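PDB 4EL6: IL-4-inducing protein from Schistosoma mansoni, which triggers antigen-independent interleukin-4 release from basophils through IgE binding mediated by its crystallin fold. Local coordinates for residues A[14-18]-A[38-42]; A[6-10]-A[54-58]; A[33-37]-A[85-89]; A[65-69]-A[82-86]. All blocks are in the same frame, centred on the assembly; numbering follows the deposited sequence.

Interaction 1 of 4, residues A[14-18]-A[38-42]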
loop_
_atom_site.group_PDB
_atom_site.type_symbol
_atom_site.label_atom_id
_atom_site.label_comp_id
_atom_site.label_asym_id
_atom_site.label_seq_id
_atom_site.Cartn_x
_atom_site.Cartn_y
_atom_site.Cartn_z
ATOM N N GLU A 14 13.533 5.576 -0.156
ATOM C CA GLU A 14 13.716 6.875 -0.766
ATOM C C GLU A 14 12.625 7.150 -1.783
ATOM O O GLU A 14 11.899 6.246 -2.213
ATOM C CB GLU A 14 15.070 6.943 -1.454
ATOM C CG GLU A 14 16.246 7.048 -0.476
ATOM C CD GLU A 14 17.525 6.756 -1.206
ATOM O OE1 GLU A 14 17.822 7.542 -2.130
ATOM O OE2 GLU A 14 18.178 5.719 -0.901
ATOM N N THR A 15 12.489 8.394 -2.166
ATOM C CA THR A 15 11.541 8.730 -3.198
ATOM C C THR A 15 12.000 8.181 -4.539
ATOM O O THR A 15 13.136 7.796 -4.709
ATOM C CB THR A 15 11.338 10.274 -3.339
ATOM O OG1 THR A 15 12.590 10.805 -3.637
ATOM C CG2 THR A 15 10.772 10.968 -2.105
ATOM N N TYR A 16 11.062 8.116 -5.473
ATOM C CA TYR A 16 11.246 7.570 -6.815
ATOM C C TYR A 16 11.886 6.175 -6.847
ATOM O O TYR A 16 12.794 5.872 -7.631
ATOM C CB TYR A 16 12.009 8.561 -7.665
ATOM C CG TYR A 16 11.254 9.858 -7.868
ATOM C CD1 TYR A 16 10.348 9.974 -8.904
ATOM C CD2 TYR A 16 11.497 10.921 -7.064
ATOM C CE1 TYR A 16 9.642 11.147 -9.107
ATOM C CE2 TYR A 16 10.803 12.080 -7.233
ATOM C CZ TYR A 16 9.907 12.187 -8.271
ATOM O OH TYR A 16 9.250 13.415 -8.421
ATOM N N GLU A 17 11.433 5.330 -5.921
ATOM C CA GLU A 17 11.756 3.894 -5.959
ATOM C C GLU A 17 13.265 3.612 -5.844
ATOM O O GLU A 17 13.768 2.679 -6.472
ATOM C CB GLU A 17 11.091 3.240 -7.179
ATOM C CG GLU A 17 9.577 3.433 -7.244
ATOM C CD GLU A 17 9.085 4.772 -7.794
ATOM O OE1 GLU A 17 8.047 5.295 -7.287
ATOM O OE2 GLU A 17 9.720 5.344 -8.722
ATOM N N ARG A 18 13.937 4.404 -5.021
ATOM C CA ARG A 18 15.376 4.230 -4.768
ATOM C C ARG A 18 15.579 3.707 -3.351
ATOM O O ARG A 18 14.747 3.876 -2.464
ATOM C CB ARG A 18 16.081 5.579 -4.912
ATOM C CG ARG A 18 16.091 6.003 -6.365
ATOM C CD ARG A 18 16.462 7.412 -6.602
ATOM N NE ARG A 18 15.652 8.399 -5.950
ATOM C CZ ARG A 18 15.822 9.709 -5.974
ATOM N NH1 ARG A 18 16.842 10.241 -6.639
ATOM N NH2 ARG A 18 15.004 10.475 -5.311
ATOM N N GLY A 38 9.574 6.430 1.479
ATOM C CA GLY A 38 9.682 7.503 0.492
ATOM C C GLY A 38 8.791 7.291 -0.689
ATOM O O GLY A 38 8.406 8.252 -1.326
ATOM N N SER A 39 8.607 6.049 -1.113
ATOM C CA SER A 39 7.778 5.699 -2.229
ATOM C C SER A 39 7.216 4.282 -2.080
ATOM O O SER A 39 7.753 3.502 -1.375
ATOM C CB SER A 39 8.520 5.882 -3.587
ATOM O OG SER A 39 9.766 5.266 -3.571
ATOM N N VAL A 40 6.130 3.989 -2.789
ATOM C CA VAL A 40 5.414 2.736 -2.669
ATOM C C VAL A 40 4.912 2.369 -4.048
ATOM O O VAL A 40 4.405 3.216 -4.766
ATOM C CB VAL A 40 4.211 2.903 -1.740
ATOM C CG1 VAL A 40 3.404 1.663 -1.666
ATOM C CG2 VAL A 40 4.660 3.406 -0.370
ATOM N N CYS A 41 5.022 1.085 -4.401
ATOM C CA CYS A 41 4.519 0.596 -5.667
ATOM C C CYS A 41 3.811 -0.749 -5.480
ATOM O O CYS A 41 4.103 -1.514 -4.579
ATOM C CB CYS A 41 5.664 0.276 -6.584
ATOM S SG CYS A 41 6.685 1.713 -7.043
ATOM N N VAL A 42 3.001 -1.073 -6.474
ATOM C CA VAL A 42 2.432 -2.389 -6.682
ATOM C C VAL A 42 2.789 -2.819 -8.102
ATOM O O VAL A 42 2.563 -2.068 -9.044
ATOM C CB VAL A 42 0.907 -2.389 -6.551
ATOM C CG1 VAL A 42 0.396 -3.806 -6.734
ATOM C CG2 VAL A 42 0.453 -1.774 -5.232
#
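Ser39 OG lies between two backbone groups of the 14-18 turn and bonds to both. The hydroxyl donates to Glu14 O at 2.7 Å, lying in the plane of that carbonyl, and accepts from Glu17 N, with 2.9 Å between Glu17 N and Ser39 OG. One oxygen thus donates to one limb of the turn and accepts from the other. Its first torsion (chi1 50°) sets OG between its own N and carbonyl carbon, facing the turn. The left-handed backbone angles of Tyr16 present the Glu17 N-H to it, and Glu17, left-handed as well, continues the turn toward Arg18. Beside this pair of bonds the Glu17 chain bends at chi2 (81°), and its CG rests 3.4 Å from Cys41 SG. Further out, Arg18 staples the turn: NE donates to Thr15 O at 2.9 Å, and NH2 reaches Thr15 OG1 at 3.0 Å. Glu17 also lies close to Asp77, a like-charge neighbour that would probably raise the proton affinity of one of them. A serine holding a folded hairpin in this way is a hallmark of the beta/gamma-crystallin Greek key. Gly38 and Ser39 form a classic beta bulge opposite Tyr12, where strand 39-41 pairs with strand 9-12, while on its other flank lies strand 75-76, tied to it by the Cys41-Cys75 disulfide.

Interaction 2 of 4, residues A[6-10]-A[54-58]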
loop_
_atom_site.group_PDB
_atom_site.type_symbol
_atom_site.label_atom_id
_atom_site.label_comp_id
_atom_site.label_asym_id
_atom_site.label_seq_id
_atom_site.Cartn_x
_atom_site.Cartn_y
_atom_site.Cartn_z
ATOM N N LYS A 6 5.267 -10.886 -7.418
ATOM C CA LYS A 6 4.378 -10.589 -8.487
ATOM C C LYS A 6 3.217 -9.785 -7.965
ATOM O O LYS A 6 2.606 -9.048 -8.709
ATOM C CB LYS A 6 3.877 -11.887 -9.086
ATOM C CG LYS A 6 4.993 -12.762 -9.643
ATOM C CD LYS A 6 4.986 -12.824 -11.172
ATOM C CE LYS A 6 6.235 -13.519 -11.748
ATOM N NZ LYS A 6 7.463 -12.658 -11.810
ATOM N N TYR A 7 2.892 -9.945 -6.689
ATOM C CA TYR A 7 1.656 -9.321 -6.202
ATOM C C TYR A 7 1.841 -8.321 -5.042
ATOM O O TYR A 7 0.941 -7.412 -4.876
ATOM C CB TYR A 7 0.652 -10.396 -5.827
ATOM C CG TYR A 7 1.224 -11.324 -4.863
ATOM C CD1 TYR A 7 1.254 -10.991 -3.498
ATOM C CD2 TYR A 7 1.847 -12.495 -5.281
ATOM C CE1 TYR A 7 1.828 -11.840 -2.569
ATOM C CE2 TYR A 7 2.460 -13.349 -4.364
ATOM C CZ TYR A 7 2.444 -13.016 -2.998
ATOM O OH TYR A 7 3.006 -13.858 -2.049
ATOM N N CYS A 8 3.046 -8.418 -4.441
ATOM C CA CYS A 8 3.404 -7.760 -3.182
ATOM C C CYS A 8 3.334 -6.268 -3.304
ATOM O O CYS A 8 3.266 -5.724 -4.399
ATOM C CB CYS A 8 4.806 -8.146 -2.696
ATOM S SG CYS A 8 6.221 -7.209 -3.296
ATOM N N LEU A 9 3.352 -5.631 -2.157
ATOM C CA LEU A 9 3.406 -4.214 -2.058
ATOM C C LEU A 9 4.884 -3.928 -1.799
ATOM O O LEU A 9 5.538 -4.598 -0.900
ATOM C CB LEU A 9 2.547 -3.766 -0.845
ATOM C CG LEU A 9 2.556 -2.269 -0.549
ATOM C CD1 LEU A 9 1.831 -1.473 -1.612
ATOM C CD2 LEU A 9 1.937 -2.011 0.819
ATOM N N GLN A 10 5.437 -2.954 -2.545
ATOM C CA GLN A 10 6.823 -2.543 -2.389
ATOM C C GLN A 10 6.970 -1.192 -1.735
ATOM O O GLN A 10 6.330 -0.255 -2.189
ATOM C CB GLN A 10 7.533 -2.527 -3.759
ATOM C CG GLN A 10 7.538 -3.875 -4.513
ATOM C CD GLN A 10 7.800 -3.674 -5.995
ATOM O OE1 GLN A 10 7.385 -2.679 -6.571
ATOM N NE2 GLN A 10 8.462 -4.637 -6.626
ATOM N N TYR A 54 -4.887 -5.182 -5.271
ATOM C CA TYR A 54 -5.170 -3.780 -4.937
ATOM C C TYR A 54 -4.844 -3.629 -3.468
ATOM O O TYR A 54 -5.242 -4.479 -2.694
ATOM C CB TYR A 54 -6.642 -3.380 -5.203
ATOM C CG TYR A 54 -6.833 -1.884 -5.176
ATOM C CD1 TYR A 54 -7.055 -1.206 -3.976
ATOM C CD2 TYR A 54 -6.820 -1.141 -6.325
ATOM C CE1 TYR A 54 -7.167 0.151 -3.922
ATOM C CE2 TYR A 54 -6.954 0.229 -6.304
ATOM C CZ TYR A 54 -7.162 0.877 -5.082
ATOM O OH TYR A 54 -7.271 2.219 -5.043
ATOM N N TRP A 55 -4.117 -2.571 -3.088
ATOM C CA TRP A 55 -3.656 -2.439 -1.714
ATOM C C TRP A 55 -4.171 -1.165 -1.080
ATOM O O TRP A 55 -4.158 -0.117 -1.708
ATOM C CB TRP A 55 -2.149 -2.452 -1.669
ATOM C CG TRP A 55 -1.505 -3.763 -2.034
ATOM C CD1 TRP A 55 -1.244 -4.280 -3.311
ATOM C CD2 TRP A 55 -1.054 -4.752 -1.105
ATOM N NE1 TRP A 55 -0.647 -5.544 -3.209
ATOM C CE2 TRP A 55 -0.470 -5.845 -1.900
ATOM C CE3 TRP A 55 -0.997 -4.827 0.308
ATOM C CZ2 TRP A 55 0.127 -6.919 -1.279
ATOM C CZ3 TRP A 55 -0.370 -5.939 0.885
ATOM C CH2 TRP A 55 0.144 -6.952 0.072
ATOM N N TYR A 56 -4.660 -1.239 0.158
ATOM C CA TYR A 56 -4.996 -0.066 0.952
ATOM C C TYR A 56 -4.006 0.131 2.091
ATOM O O TYR A 56 -3.660 -0.797 2.863
ATOM C CB TYR A 56 -6.396 -0.235 1.531
ATOM C CG TYR A 56 -7.499 0.036 0.540
ATOM C CD1 TYR A 56 -7.633 1.302 -0.011
ATOM C CD2 TYR A 56 -8.378 -0.983 0.142
ATOM C CE1 TYR A 56 -8.657 1.564 -0.913
ATOM C CE2 TYR A 56 -9.355 -0.695 -0.799
ATOM C CZ TYR A 56 -9.505 0.581 -1.233
ATOM O OH TYR A 56 -10.510 0.846 -2.154
ATOM N N LEU A 57 -3.531 1.361 2.208
ATOM C CA LEU A 57 -2.665 1.795 3.312
ATOM C C LEU A 57 -3.429 2.749 4.203
ATOM O O LEU A 57 -4.176 3.590 3.690
ATOM C CB LEU A 57 -1.467 2.583 2.795
ATOM C CG LEU A 57 -0.777 2.069 1.576
ATOM C CD1 LEU A 57 0.416 2.893 1.142
ATOM C CD2 LEU A 57 -0.352 0.710 1.770
ATOM N N PHE A 58 -3.302 2.603 5.519
ATOM C CA PHE A 58 -4.046 3.321 6.480
ATOM C C PHE A 58 -3.150 4.009 7.489
ATOM O O PHE A 58 -2.090 3.452 7.855
ATOM C CB PHE A 58 -4.897 2.313 7.299
ATOM C CG PHE A 58 -5.918 1.606 6.482
ATOM C CD1 PHE A 58 -5.583 0.425 5.820
ATOM C CD2 PHE A 58 -7.254 2.080 6.399
ATOM C CE1 PHE A 58 -6.540 -0.272 5.118
ATOM C CE2 PHE A 58 -8.192 1.401 5.651
ATOM C CZ PHE A 58 -7.830 0.258 4.973
#
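Leu9 and Trp55 meet in the middle of the crystallin beta sandwich, each projecting from a different sheet into the space between them. The indole presents one face to the leucine: Leu9 CB stands 3.7 Å from the centroid of the six-membered ring of Trp55, only 8° off the ring normal, a CH-pi contact placed almost exactly over the centre. The rim of the same ring does something quite different. Trp55 NE1 donates to Tyr7 O at 3.0 Å with an angle of 150° at the hydrogen, and the acceptor lies close to the ring plane while the donor lies in the plane of the carbonyl. Face and edge are thus used by consecutive parts of one segment, the apolar face by a side chain of strand 9-12 and the polar edge by the backbone just before it. Together they fix both the position of the indole and its rotation about its own axis, and they satisfy a ring N-H in a buried setting. Val24, Val42 and Ile90 pack around the same side chain, so both sheets and the adjoining loops contribute to its surroundings. Leu9 carries the contact further along strand 52-58. With CG anti to the backbone N (chi1 177°), its two methyls are carried onto Trp55 and Leu57: CD1 lies beside the Trp55 CB-CG bond, and the other methyl, Leu9 CD2, meets Leu57 CD2 at 3.7 Å.

Interaction 3 of 4, residues A[33-37]-A[85-89]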
loop_
_atom_site.group_PDB
_atom_site.type_symbol
_atom_site.label_atom_id
_atom_site.label_comp_id
_atom_site.label_asym_id
_atom_site.label_seq_id
_atom_site.Cartn_x
_atom_site.Cartn_y
_atom_site.Cartn_z
ATOM N N PRO A 33 6.653 1.331 15.315
ATOM C CA PRO A 33 6.043 2.606 14.951
ATOM C C PRO A 33 5.581 2.588 13.481
ATOM O O PRO A 33 5.939 1.736 12.679
ATOM C CB PRO A 33 7.213 3.591 15.067
ATOM C CG PRO A 33 8.373 2.757 14.711
ATOM C CD PRO A 33 8.119 1.397 15.283
ATOM N N PRO A 34 4.826 3.628 13.110
ATOM C CA PRO A 34 4.345 3.590 11.700
ATOM C C PRO A 34 5.491 3.587 10.648
ATOM O O PRO A 34 6.517 4.205 10.888
ATOM C CB PRO A 34 3.469 4.853 11.576
ATOM C CG PRO A 34 3.076 5.144 13.042
ATOM C CD PRO A 34 4.255 4.731 13.891
ATOM N N TRP A 35 5.296 2.899 9.532
ATOM C CA TRP A 35 6.275 2.876 8.423
ATOM C C TRP A 35 6.224 4.112 7.625
ATOM O O TRP A 35 5.138 4.534 7.270
ATOM C CB TRP A 35 6.000 1.675 7.578
ATOM C CG TRP A 35 6.385 0.408 8.289
ATOM C CD1 TRP A 35 6.680 0.234 9.653
ATOM C CD2 TRP A 35 6.491 -0.907 7.701
ATOM N NE1 TRP A 35 6.958 -1.095 9.898
ATOM C CE2 TRP A 35 6.873 -1.808 8.769
ATOM C CE3 TRP A 35 6.316 -1.412 6.417
ATOM C CZ2 TRP A 35 7.123 -3.162 8.531
ATOM C CZ3 TRP A 35 6.530 -2.755 6.221
ATOM C CH2 TRP A 35 6.924 -3.603 7.254
ATOM N N THR A 36 7.377 4.734 7.359
ATOM C CA THR A 36 7.432 6.013 6.626
ATOM C C THR A 36 8.266 5.890 5.373
ATOM O O THR A 36 9.389 6.432 5.285
ATOM C CB THR A 36 7.992 7.098 7.542
ATOM O OG1 THR A 36 9.269 6.641 8.057
ATOM C CG2 THR A 36 7.003 7.392 8.665
ATOM N N PRO A 37 7.784 5.167 4.359
ATOM C CA PRO A 37 8.541 5.011 3.125
ATOM C C PRO A 37 8.555 6.322 2.303
ATOM O O PRO A 37 7.669 7.215 2.413
ATOM C CB PRO A 37 7.763 3.966 2.391
ATOM C CG PRO A 37 6.308 4.235 2.789
ATOM C CD PRO A 37 6.454 4.534 4.253
ATOM N N LYS A 85 2.112 10.416 5.964
ATOM C CA LYS A 85 3.482 9.902 5.892
ATOM C C LYS A 85 3.690 8.529 6.497
ATOM O O LYS A 85 4.581 7.768 6.041
ATOM C CB LYS A 85 4.431 10.868 6.530
ATOM C CG LYS A 85 4.486 12.214 5.858
ATOM C CD LYS A 85 5.392 13.171 6.543
ATOM C CE LYS A 85 5.652 14.399 5.612
ATOM N NZ LYS A 85 6.535 15.288 6.422
ATOM N N GLY A 86 2.902 8.206 7.520
ATOM C CA GLY A 86 3.176 7.026 8.307
ATOM C C GLY A 86 2.076 6.030 8.219
ATOM O O GLY A 86 0.867 6.324 8.451
ATOM N N ILE A 87 2.446 4.809 7.809
ATOM C CA ILE A 87 1.472 3.721 7.573
ATOM C C ILE A 87 1.393 2.865 8.841
ATOM O O ILE A 87 2.442 2.348 9.333
ATOM C CB ILE A 87 1.924 2.841 6.438
ATOM C CG1 ILE A 87 2.147 3.675 5.158
ATOM C CG2 ILE A 87 0.862 1.738 6.165
ATOM C CD1 ILE A 87 3.022 2.970 4.148
ATOM N N SER A 88 0.181 2.735 9.371
ATOM C CA SER A 88 -0.094 1.953 10.583
ATOM C C SER A 88 -0.739 0.612 10.316
ATOM O O SER A 88 -0.695 -0.232 11.200
ATOM C CB SER A 88 -0.897 2.729 11.631
ATOM O OG SER A 88 -0.084 3.714 12.207
ATOM N N SER A 89 -1.390 0.433 9.171
ATOM C CA SER A 89 -1.914 -0.908 8.777
ATOM C C SER A 89 -2.033 -0.949 7.277
ATOM O O SER A 89 -2.143 0.087 6.566
ATOM C CB SER A 89 -3.201 -1.283 9.490
ATOM O OG SER A 89 -4.312 -0.388 9.258
HETATM O O HOH W 1 6.643 8.802 4.460
#
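Trp35 and Ile87 form a single antiparallel beta bridge between two loops, each of which leads into a later strand of a Greek key, 39-41 in one case and 89-95 in the other. Their backbones make the two bonds of a hydrogen-bonded pair: Trp35 N to Ile87 O at 2.9 Å, and, straighter, Ile87 N to Trp35 O at 2.8 Å with 171° at the hydrogen. Weaker donors fill in around them. The same Trp35 O receives a C-H contact from Gly86 CA at 3.3 Å, and Thr36 CA points its hydrogen at Lys85 O, 3.4 Å away. Where direct pairing ends, a water takes over, donating both protons, one to Pro37 O and one to Lys85 O. Side chains pack at the flanks. On the inner side, the chi1 of Ile87 (-56°) places its CD1 against the ring of Pro37, 3.8 Å from Pro37 CD, the two groups crossing at about a right angle. Both residues also touch Leu11 and Phe79. At the other end, Pro34 CG covers Ser88 OG at 3.6 Å. Just beyond, Ser88 and Ser89 form a classic beta bulge opposite Phe58. The bridge thus joins the loops leading into strands 39-41 and 89-95. Next to it Ser89 OG bonds to Asn60 O and Tyr63 N, consistent with the serine that holds the folded hairpin of a beta/gamma-crystallin Greek key.

Interaction 4 of 4, residues A[65-69]-A[82-86]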
loop_
_atom_site.group_PDB
_atom_site.type_symbol
_atom_site.label_atom_id
_atom_site.label_comp_id
_atom_site.label_asym_id
_atom_site.label_seq_id
_atom_site.Cartn_x
_atom_site.Cartn_y
_atom_site.Cartn_z
ATOM N N GLY A 65 -8.725 5.084 9.813
ATOM C CA GLY A 65 -7.970 6.324 9.569
ATOM C C GLY A 65 -7.984 6.736 8.105
ATOM O O GLY A 65 -8.884 6.353 7.333
ATOM N N ARG A 66 -7.035 7.611 7.750
ATOM C CA ARG A 66 -6.827 8.007 6.376
ATOM C C ARG A 66 -6.496 6.735 5.571
ATOM O O ARG A 66 -5.871 5.789 6.065
ATOM C CB ARG A 66 -5.681 9.008 6.276
ATOM C CG ARG A 66 -5.915 10.327 6.981
ATOM C CD ARG A 66 -4.656 11.183 6.947
ATOM N NE ARG A 66 -4.863 12.458 7.664
ATOM C CZ ARG A 66 -5.199 13.603 7.063
ATOM N NH1 ARG A 66 -5.206 13.674 5.739
ATOM N NH2 ARG A 66 -5.410 14.712 7.786
ATOM N N ILE A 67 -6.890 6.755 4.297
ATOM C CA ILE A 67 -6.787 5.625 3.376
ATOM C C ILE A 67 -6.170 6.098 2.075
ATOM O O ILE A 67 -6.689 7.042 1.430
ATOM C CB ILE A 67 -8.143 5.009 3.054
ATOM C CG1 ILE A 67 -8.909 4.754 4.347
ATOM C CG2 ILE A 67 -7.963 3.742 2.184
ATOM C CD1 ILE A 67 -10.269 4.118 4.104
ATOM N N THR A 68 -5.095 5.382 1.643
ATOM C CA THR A 68 -4.477 5.608 0.362
ATOM C C THR A 68 -4.447 4.248 -0.300
ATOM O O THR A 68 -3.818 3.290 0.213
ATOM C CB THR A 68 -3.090 6.160 0.584
ATOM O OG1 THR A 68 -3.200 7.501 1.071
ATOM C CG2 THR A 68 -2.231 6.164 -0.726
ATOM N N GLY A 69 -5.055 4.135 -1.498
ATOM C CA GLY A 69 -5.150 2.905 -2.205
ATOM C C GLY A 69 -4.286 2.940 -3.460
ATOM O O GLY A 69 -4.038 4.008 -4.004
ATOM N N SER A 82 2.004 12.493 0.110
ATOM C CA SER A 82 0.699 11.926 -0.067
ATOM C C SER A 82 -0.165 12.386 1.130
ATOM O O SER A 82 0.247 13.281 1.890
ATOM C CB SER A 82 0.812 10.413 -0.227
ATOM O OG SER A 82 1.064 9.758 0.994
ATOM N N GLY A 83 -1.297 11.757 1.319
ATOM C CA GLY A 83 -2.255 12.131 2.359
ATOM C C GLY A 83 -1.728 12.050 3.757
ATOM O O GLY A 83 -2.170 12.820 4.626
ATOM N N PHE A 84 -0.831 11.073 3.982
ATOM C CA PHE A 84 -0.129 10.884 5.274
ATOM C C PHE A 84 1.196 10.181 5.037
ATOM O O PHE A 84 1.419 9.472 4.035
ATOM C CB PHE A 84 -0.979 10.079 6.237
ATOM C CG PHE A 84 -1.393 8.767 5.690
ATOM C CD1 PHE A 84 -2.554 8.624 4.915
ATOM C CD2 PHE A 84 -0.632 7.624 5.933
ATOM C CE1 PHE A 84 -2.939 7.386 4.461
ATOM C CE2 PHE A 84 -1.016 6.400 5.458
ATOM C CZ PHE A 84 -2.133 6.266 4.712
ATOM N N LYS A 85 2.112 10.416 5.964
ATOM C CA LYS A 85 3.482 9.902 5.892
ATOM C C LYS A 85 3.690 8.529 6.497
ATOM O O LYS A 85 4.581 7.768 6.041
ATOM C CB LYS A 85 4.431 10.868 6.530
ATOM C CG LYS A 85 4.486 12.214 5.858
ATOM C CD LYS A 85 5.392 13.171 6.543
ATOM C CE LYS A 85 5.652 14.399 5.612
ATOM N NZ LYS A 85 6.535 15.288 6.422
ATOM N N GLY A 86 2.902 8.206 7.520
ATOM C CA GLY A 86 3.176 7.026 8.307
ATOM C C GLY A 86 2.076 6.030 8.219
ATOM O O GLY A 86 0.867 6.324 8.451
HETATM O O HOH W 2 -0.843 8.287 2.237
HETATM O O HOH W 3 -2.685 9.932 -0.454
#
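One face of the Phe84 ring carries a water oxygen over its centre, 3.1 Å above the ring plane. The backbone N of Gly86 lies in plane at the edge of the same ring. Across the contact, Arg66 and Thr68 approach the ring obliquely at its CD1-CE1 side: Arg66 CB comes to 3.4 Å from Phe84 CD1, and Thr68 OG1 to 3.4 Å from Phe84 CE1. The phenyl is brought there by a chi1 of 56°, which tucks CG between the backbone N and the carbonyl carbon and places the ring against Arg66 and Thr68. Arg66 runs past it in the opposing direction with an extended chain, its guanidinium inclined 55° to the ring plane; NH1 ends 3.3 Å from Gly83 O. The arginine is steadied at its root, where its backbone N bonds to the Asp59 carboxylate. Water links the two segments as well. The water over the ring lies 2.7 Å from Thr68 OG1, donates to Ser82 OG and accepts a long bond from Phe84 N. A second water also bonds to Thr68 OG1 and accepts from Gly83 N at 2.9 Å from its oxygen. Ser82 OG is itself bonded to Phe79 O, so the water site is tied to an earlier part of the same loop. The polar links of the threonine hydroxyl to the 82-86 loop thus run through two waters, and the chemistry implies a hydrated seam in which an aromatic ring supplies packing and solvent supplies clear polar links.

How the interactions relate
Interaction 2 is the buried core contact, joining the two sheets by an indole face and a single N-H bond at the indole edge. Interactions 1 and 3 are partly buried and use serine and backbone bonds, with one bridging water in interaction 3, while the clear bonds of interaction 4, at the surface, run through water. One segment of interaction 1 and one of interaction 2 are neighbouring strands of the same sheet, where Cys41 O meets Gln10 N. Strand 52-58 connects interaction 2 to interaction 4 through Leu57 N and Thr68 O, and to interaction 3 through Phe58. Interactions 3 and 4 share Lys85 and Gly86, so neighbouring parts of one loop meet both the 33-37 and the 65-69 segments.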